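Local coordinates for protein beta-lactamase (Serratia marcescens, PDB 5GWA) that probably hydrolyses beta-lactam antibiotics to substituted beta-amino acids, as a class A extended-spectrum beta-lactamase that is inhibited by avibactam, at residues L171-Y175 with K176-L180; D186-L189 with N190-E194; L7-S10 with I11-Y14. All coordinates share one frame; numbering follows the deposited sequence. Where two conformers were deposited one is given.

Contact 1: residues L171-Y175 with K176-L180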
loop_
_atom_site.group_PDB
_atom_site.type_symbol
_atom_site.label_atom_id
_atom_site.label_comp_id
_atom_site.label_asym_id
_atom_site.label_seq_id
_atom_site.Cartn_x
_atom_site.Cartn_y
_atom_site.Cartn_z
ATOM N N LEU A 171 15.421 -10.936 19.554
ATOM C CA LEU A 171 16.236 -9.759 19.254
ATOM C C LEU A 171 17.593 -9.794 19.950
ATOM O O LEU A 171 18.590 -9.349 19.382
ATOM C CB LEU A 171 15.503 -8.475 19.639
ATOM C CG LEU A 171 14.339 -8.103 18.732
ATOM C CD1 LEU A 171 13.435 -7.129 19.436
ATOM C CD2 LEU A 171 14.776 -7.526 17.395
ATOM N N LYS A 172 17.631 -10.331 21.168
ATOM C CA LYS A 172 18.881 -10.436 21.916
ATOM C C LYS A 172 19.836 -11.498 21.351
ATOM O O LYS A 172 21.021 -11.185 21.143
ATOM C CB LYS A 172 18.575 -10.703 23.390
ATOM C CG LYS A 172 19.802 -10.884 24.262
ATOM C CD LYS A 172 19.410 -10.921 25.719
ATOM C CE LYS A 172 20.612 -11.060 26.632
ATOM N NZ LYS A 172 20.289 -10.660 28.028
ATOM N N LYS A 173 19.301 -12.649 20.957
ATOM C CA LYS A 173 20.075 -13.693 20.252
ATOM C C LYS A 173 20.676 -13.081 19.004
ATOM O O LYS A 173 21.866 -13.218 18.694
ATOM C CB LYS A 173 19.182 -14.863 19.873
ATOM C CG LYS A 173 18.731 -15.705 21.054
ATOM C CD LYS A 173 18.075 -16.993 20.587
ATOM C CE LYS A 173 17.574 -17.814 21.756
ATOM N NZ LYS A 173 18.681 -18.698 22.229
ATOM N N PHE A 174 19.858 -12.309 18.294
ATOM C CA PHE A 174 20.352 -11.673 17.074
ATOM C C PHE A 174 21.461 -10.652 17.373
ATOM O O PHE A 174 22.491 -10.649 16.672
ATOM C CB PHE A 174 19.190 -10.971 16.350
ATOM C CG PHE A 174 19.621 -9.940 15.355
ATOM C CD1 PHE A 174 20.249 -10.312 14.192
ATOM C CD2 PHE A 174 19.308 -8.600 15.546
ATOM C CE1 PHE A 174 20.648 -9.368 13.280
ATOM C CE2 PHE A 174 19.707 -7.645 14.624
ATOM C CZ PHE A 174 20.331 -8.046 13.460
ATOM N N TYR A 175 21.238 -9.747 18.333
ATOM C CA TYR A 175 22.152 -8.624 18.546
ATOM C C TYR A 175 23.509 -9.109 18.989
ATOM O O TYR A 175 24.531 -8.486 18.670
ATOM C CB TYR A 175 21.607 -7.589 19.559
ATOM C CG TYR A 175 22.248 -6.263 19.370
ATOM C CD1 TYR A 175 21.773 -5.381 18.423
ATOM C CD2 TYR A 175 23.449 -5.944 20.000
ATOM C CE1 TYR A 175 22.402 -4.177 18.158
ATOM C CE2 TYR A 175 24.097 -4.745 19.723
ATOM C CZ TYR A 175 23.577 -3.868 18.794
ATOM O OH TYR A 175 24.208 -2.681 18.438
ATOM N N LYS A 176 23.518 -10.216 19.704
ATOM C CA LYS A 176 24.760 -10.792 20.162
ATOM C C LYS A 176 25.395 -11.616 19.049
ATOM O O LYS A 176 26.425 -12.255 19.269
ATOM C CB LYS A 176 24.538 -11.642 21.407
ATOM C CG LYS A 176 24.013 -10.833 22.594
ATOM C CD LYS A 176 23.736 -11.693 23.809
ATOM C CE LYS A 176 25.028 -12.223 24.419
ATOM N NZ LYS A 176 24.790 -12.732 25.803
ATOM N N ASN A 177 24.874 -11.461 17.829
ATOM C CA ASN A 177 25.290 -12.261 16.671
ATOM C C ASN A 177 25.467 -13.732 16.974
ATOM O O ASN A 177 26.487 -14.345 16.597
ATOM C CB ASN A 177 26.516 -11.664 15.970
ATOM C CG ASN A 177 26.752 -12.272 14.604
ATOM O OD1 ASN A 177 27.877 -12.290 14.119
ATOM N ND2 ASN A 177 25.705 -12.813 14.003
ATOM N N GLU A 178 24.407 -14.328 17.526
ATOM C CA GLU A 178 24.310 -15.761 17.751
ATOM C C GLU A 178 23.573 -16.503 16.642
ATOM O O GLU A 178 23.335 -17.709 16.764
ATOM C CB GLU A 178 23.592 -16.055 19.071
ATOM C CG GLU A 178 24.330 -15.562 20.304
ATOM C CD GLU A 178 23.594 -15.802 21.620
ATOM O OE1 GLU A 178 22.475 -16.360 21.620
ATOM O OE2 GLU A 178 24.160 -15.434 22.676
ATOM N N ILE A 179 23.052 -15.756 15.670
ATOM C CA ILE A 179 22.264 -16.357 14.582
ATOM C C ILE A 179 22.976 -16.379 13.214
ATOM O O ILE A 179 22.914 -17.381 12.515
ATOM C CB ILE A 179 20.882 -15.654 14.436
ATOM C CG1 ILE A 179 20.134 -15.647 15.761
ATOM C CG2 ILE A 179 20.053 -16.352 13.372
ATOM C CD1 ILE A 179 18.950 -14.707 15.782
ATOM N N LEU A 180 23.612 -15.291 12.806
ATOM C CA LEU A 180 24.081 -15.152 11.419
ATOM C C LEU A 180 25.611 -15.101 11.305
ATOM O O LEU A 180 26.322 -14.955 12.297
ATOM C CB LEU A 180 23.456 -13.904 10.799
ATOM C CG LEU A 180 21.915 -13.912 10.745
ATOM C CD1 LEU A 180 21.455 -12.517 10.353
ATOM C CD2 LEU A 180 21.401 -14.946 9.753
HETATM O O HOH W 1 21.014 -18.384 20.826
#
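K172 touches K176 one turn on, where helix 164-175 of this class A beta-lactamase stops in a Schellman motif. The last ordinary rung of the helix is K176 N to K172 O, 3.0 Å. Beside this bond the two lysine chains run side by side in the same direction, K172 CG to K176 CD 4.0 Å. K172 NZ hydrogen-bonds to the carbonyl of G28, which ties the helix end to the neighbouring strand 21-28.

K173 supplies the first of the two bonds that define the motif: E178 N reaches back to K173 O over 3.0 Å, nearly in line with the carbonyl. Outside the turn the K173 and E178 side chains cross, their charged ends too far apart for a salt bridge. One water joins them, accepting from K173 NZ at 2.7 Å and donating to E178 OE1 at 2.6 Å.

F174 supplies the second bond, a shorter but more bent link, N177 N to F174 O at 2.8 Å with an N-H...O angle of 135°, its donor well above the carbonyl plane. N177, with positive phi, is the C-prime residue that turns the chain out of the helix.

Apolar cover completes the turn. I179 comes back over the last helical turn and lays CD1 against F174 CB, 3.8 Å away. With F174 CG anti to its backbone nitrogen (chi1 161°), the ring swings off this methyl toward the interior, where it meets F51 edge-to-face and packs on helix 182-193. Y175 likewise turns its ring to H243, while Y175 CB stays 3.3 Å from K176 N.

Contact 2: residues D186-L189 with N190-E194. With NA (sodium ion), chain T.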
loop_
_atom_site.group_PDB
_atom_site.type_symbol
_atom_site.label_atom_id
_atom_site.label_comp_id
_atom_site.label_asym_id
_atom_site.label_seq_id
_atom_site.Cartn_x
_atom_site.Cartn_y
_atom_site.Cartn_z
ATOM N N ASP A 186 25.882 -7.761 10.244
ATOM C CA ASP A 186 26.147 -6.360 10.002
ATOM C C ASP A 186 25.103 -5.806 9.050
ATOM O O ASP A 186 24.636 -4.692 9.202
ATOM C CB ASP A 186 27.557 -6.163 9.403
ATOM C CG ASP A 186 28.641 -6.121 10.461
ATOM O OD1 ASP A 186 28.389 -5.470 11.497
ATOM O OD2 ASP A 186 29.733 -6.726 10.246
ATOM N N PHE A 187 24.864 -6.545 7.967
ATOM C CA PHE A 187 23.892 -6.146 6.947
ATOM C C PHE A 187 22.472 -5.972 7.480
ATOM O O PHE A 187 21.857 -4.889 7.281
ATOM C CB PHE A 187 23.872 -7.141 5.789
ATOM C CG PHE A 187 22.847 -6.811 4.748
ATOM C CD1 PHE A 187 23.022 -5.760 3.883
ATOM C CD2 PHE A 187 21.708 -7.562 4.656
ATOM C CE1 PHE A 187 22.062 -5.448 2.922
ATOM C CE2 PHE A 187 20.763 -7.288 3.662
ATOM C CZ PHE A 187 20.911 -6.197 2.848
ATOM N N LEU A 188 22.009 -6.947 8.233
ATOM C CA LEU A 188 20.646 -6.836 8.784
ATOM C C LEU A 188 20.561 -5.752 9.826
ATOM O O LEU A 188 19.594 -4.929 9.831
ATOM C CB LEU A 188 20.169 -8.153 9.340
ATOM C CG LEU A 188 18.732 -8.130 9.872
ATOM C CD1 LEU A 188 17.722 -7.583 8.852
ATOM C CD2 LEU A 188 18.344 -9.487 10.389
ATOM N N LEU A 189 21.581 -5.664 10.688
ATOM C CA LEU A 189 21.561 -4.566 11.677
ATOM C C LEU A 189 21.545 -3.200 11.025
ATOM O O LEU A 189 20.768 -2.319 11.412
ATOM C CB LEU A 189 22.739 -4.689 12.661
ATOM C CG LEU A 189 22.751 -3.653 13.797
ATOM C CD1 LEU A 189 21.501 -3.665 14.635
ATOM C CD2 LEU A 189 23.939 -3.893 14.721
ATOM N N ASN A 190 22.411 -2.959 10.017
ATOM C CA ASN A 190 22.420 -1.679 9.351
ATOM C C ASN A 190 21.036 -1.422 8.741
ATOM O O ASN A 190 20.527 -0.306 8.803
ATOM C CB ASN A 190 23.493 -1.619 8.260
ATOM C CG ASN A 190 24.888 -1.376 8.817
ATOM O OD1 ASN A 190 25.062 -0.714 9.818
ATOM N ND2 ASN A 190 25.881 -1.826 8.089
ATOM N N THR A 191 20.447 -2.479 8.196
ATOM C CA THR A 191 19.172 -2.339 7.484
ATOM C C THR A 191 18.046 -1.924 8.493
ATOM O O THR A 191 17.246 -0.988 8.237
ATOM C CB THR A 191 18.864 -3.642 6.768
ATOM O OG1 THR A 191 19.894 -3.885 5.773
ATOM C CG2 THR A 191 17.547 -3.578 6.104
ATOM N N MET A 192 18.139 -2.475 9.685
ATOM C CA MET A 192 17.197 -2.108 10.776
ATOM C C MET A 192 17.374 -0.713 11.376
ATOM O O MET A 192 16.420 -0.047 11.745
ATOM C CB MET A 192 17.287 -3.159 11.863
ATOM C CG MET A 192 16.702 -4.500 11.451
ATOM S SD MET A 192 16.897 -5.803 12.649
ATOM C CE MET A 192 15.743 -5.212 13.899
ATOM N N ILE A 193 18.619 -0.211 11.397
ATOM C CA ILE A 193 18.858 1.184 11.732
ATOM C C ILE A 193 18.397 2.144 10.671
ATOM O O ILE A 193 17.859 3.223 10.959
ATOM C CB ILE A 193 20.360 1.415 12.078
ATOM C CG1 ILE A 193 20.761 0.542 13.270
ATOM C CG2 ILE A 193 20.594 2.870 12.389
ATOM C CD1 ILE A 193 22.282 0.438 13.462
ATOM N N GLU A 194 18.516 1.697 9.406
ATOM C CA GLU A 194 18.087 2.446 8.247
ATOM C C GLU A 194 16.577 2.472 8.066
ATOM O O GLU A 194 16.075 3.144 7.182
ATOM C CB GLU A 194 18.764 1.867 6.994
ATOM C CG GLU A 194 20.251 2.243 6.886
ATOM C CD GLU A 194 21.049 1.464 5.851
ATOM O OE1 GLU A 194 20.481 0.659 5.074
ATOM O OE2 GLU A 194 22.289 1.699 5.789
HETATM NA NA NA T . 15.394 3.702 12.311
#
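T191 sets its hydroxyl oxygen over the centre of the F187 ring, 3.8 Å above the plane, while donating its proton to the backbone one turn back. The bond runs from T191 OG1 to F187 O, 2.7 Å, with the hydroxyl standing out of the carbonyl plane. T191 N uses the same acceptor at 2.9 Å but approaches from the opposite face of that plane, so two donors of one residue grip a single carbonyl oxygen. The side-chain torsion explains the reach: OG1 sits beside the backbone N (chi1 -63°), turned back toward the preceding turn. F187 itself leans on helix 100-109 through S101, I104 and K105.

The i to i+4 ladder runs on through 186-194, with N190 N to D186 O at 2.9 Å and I193 N to L189 O at 3.0 Å. On the buried flank L188 crosses M192, L188 CG lying 4.1 Å from M192 SD, and both residues pack against helix 49-63. A similar pair follows one residue later, L189 CG to I193 CD1 at 4.1 Å, beside A213 of strand 212-218. This helix is thus held between other helices of the all-helical region and one edge of the five-stranded sheet.

I193 O binds a sodium ion at 2.9 Å, with T195 O as another ligand. The chemistry is that of a polar side chain folded onto its own helix: T191 meets its hydroxyl's donor need internally and can lie buried against an aromatic face, while the carbonyl of I193 is turned to a cation.

Contact 3: residues L7-S10 with I11-Y14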
loop_
_atom_site.group_PDB
_atom_site.type_symbol
_atom_site.label_atom_id
_atom_site.label_comp_id
_atom_site.label_asym_id
_atom_site.label_seq_id
_atom_site.Cartn_x
_atom_site.Cartn_y
_atom_site.Cartn_z
ATOM N N LEU A 7 9.029 1.010 37.510
ATOM C CA LEU A 7 8.860 1.280 36.076
ATOM C C LEU A 7 7.682 0.497 35.505
ATOM O O LEU A 7 6.816 1.052 34.828
ATOM C CB LEU A 7 10.148 0.912 35.336
ATOM C CG LEU A 7 10.098 0.931 33.805
ATOM C CD1 LEU A 7 9.716 2.307 33.266
ATOM C CD2 LEU A 7 11.423 0.460 33.237
ATOM N N LYS A 8 7.612 -0.780 35.829
ATOM C CA LYS A 8 6.462 -1.573 35.455
ATOM C C LYS A 8 5.126 -0.965 35.915
ATOM O O LYS A 8 4.152 -0.933 35.169
ATOM C CB LYS A 8 6.624 -2.984 35.989
ATOM C CG LYS A 8 5.607 -3.947 35.450
ATOM C CD LYS A 8 6.050 -5.368 35.683
ATOM C CE LYS A 8 4.885 -6.310 35.503
ATOM N NZ LYS A 8 5.348 -7.655 35.064
ATOM N N ASN A 9 5.054 -0.559 37.186
ATOM C CA ASN A 9 3.826 0.021 37.719
ATOM C C ASN A 9 3.479 1.326 36.995
ATOM O O ASN A 9 2.312 1.587 36.714
ATOM C CB ASN A 9 3.947 0.263 39.236
ATOM C CG ASN A 9 4.251 -1.013 40.019
ATOM O OD1 ASN A 9 3.792 -2.105 39.680
ATOM N ND2 ASN A 9 5.036 -0.873 41.082
ATOM N N SER A 10 4.491 2.094 36.609
ATOM C CA SER A 10 4.250 3.321 35.866
ATOM C C SER A 10 3.643 3.032 34.499
ATOM O O SER A 10 2.766 3.753 34.007
ATOM C CB SER A 10 5.557 4.071 35.671
ATOM O OG SER A 10 5.327 5.281 34.972
ATOM N N ILE A 11 4.149 1.989 33.859
ATOM C CA ILE A 11 3.677 1.652 32.518
ATOM C C ILE A 11 2.237 1.125 32.589
ATOM O O ILE A 11 1.355 1.527 31.823
ATOM C CB ILE A 11 4.610 0.601 31.868
ATOM C CG1 ILE A 11 5.943 1.241 31.480
ATOM C CG2 ILE A 11 3.940 -0.042 30.659
ATOM C CD1 ILE A 11 7.014 0.247 31.073
ATOM N N GLU A 12 1.973 0.302 33.601
ATOM C CA GLU A 12 0.637 -0.232 33.836
ATOM C C GLU A 12 -0.371 0.889 34.123
ATOM O O GLU A 12 -1.461 0.899 33.564
ATOM C CB GLU A 12 0.686 -1.276 34.969
ATOM C CG GLU A 12 1.320 -2.588 34.510
ATOM C CD GLU A 12 1.426 -3.648 35.593
ATOM O OE1 GLU A 12 1.268 -3.300 36.767
ATOM O OE2 GLU A 12 1.761 -4.815 35.275
ATOM N N LYS A 13 0.074 1.922 34.827
ATOM C CA LYS A 13 -0.814 3.035 35.154
ATOM C C LYS A 13 -1.122 3.872 33.922
ATOM O O LYS A 13 -2.266 4.269 33.694
ATOM C CB LYS A 13 -0.195 3.899 36.252
ATOM C CG LYS A 13 -1.075 5.059 36.693
ATOM C CD LYS A 13 -0.531 5.733 37.945
ATOM C CE LYS A 13 -1.320 6.985 38.291
ATOM N NZ LYS A 13 -0.551 7.876 39.203
ATOM N N TYR A 14 -0.095 4.099 33.107
ATOM C CA TYR A 14 -0.258 4.752 31.796
ATOM C C TYR A 14 -1.289 4.047 30.907
ATOM O O TYR A 14 -2.103 4.667 30.210
ATOM C CB TYR A 14 1.117 4.822 31.105
ATOM C CG TYR A 14 1.067 5.402 29.695
ATOM C CD1 TYR A 14 0.782 6.738 29.482
ATOM C CD2 TYR A 14 1.161 4.584 28.585
ATOM C CE1 TYR A 14 0.671 7.254 28.209
ATOM C CE2 TYR A 14 1.096 5.093 27.317
ATOM C CZ TYR A 14 0.830 6.425 27.129
ATOM O OH TYR A 14 0.703 6.938 25.871
#
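L7 to I11, K8 to E12, N9 to K13 and S10 to Y14 form four successive i to i+4 backbone bonds, 2.9 to 3.0 Å from each acceptor O to its donor N, an unbroken alpha-helical ladder within helix 4-15.

Along the inner flank, L7 and I11 cross with their methyls in contact, L7 CD1 to I11 CD1 4.0 Å, and both side chains lie on L35 of strand 34-37. L7 also reaches S270 and Y274 of helix 257-276, and Y14, two turns on, touches I263 and E266 of the same helix.

The polar flank is organised by E12. With CG beside the backbone N (chi1 -74°) and the rest of the chain extended, its carboxylate reaches back across K8, where OE2 meets the lysine's methylene carbon CE at 3.5 Å. The charged atoms themselves, K8 NZ and E12 OE2, stay 4.6 Å apart, beyond a salt bridge; K8 NZ hydrogen-bonds instead to the carbonyl of N36. The carboxylate probably still steadies that ammonium electrostatically. On its other oxygen, OE1 of E12 comes within 4.0 Å of N9 OD1, the amide and carboxylate planes turned 46° apart.

One apolar flank laid on an edge strand and a polar flank of K8, N9, E12 and K13 on the more exposed side make this an amphipathic N-terminal helix, which in the class A beta-lactamase fold packs with the C-terminal helix against the five-stranded sheet.

From the N terminus, contact 3 comes first, on the helix lying against edge strand 34-37 and the C-terminal helix 257-276. Some 160 residues later contact 1 ends helix 164-175, and contact 2 follows five residues on, within helix 182-193. All three are local and in series: none nests in or crosses another, and none closes a long loop. Contacts 1 and 2 touch, Y175 CE1 3.7 Å from L189 CD1; the turn of contact 1 carries the chain from the first helix of the pair to the second. Both pack on helix 49-63, contact 2 also on strand 212-218, whereas contact 3, about 29 Å from contact 1 between centres, lies at the sheet's opposite edge strand, 34-37.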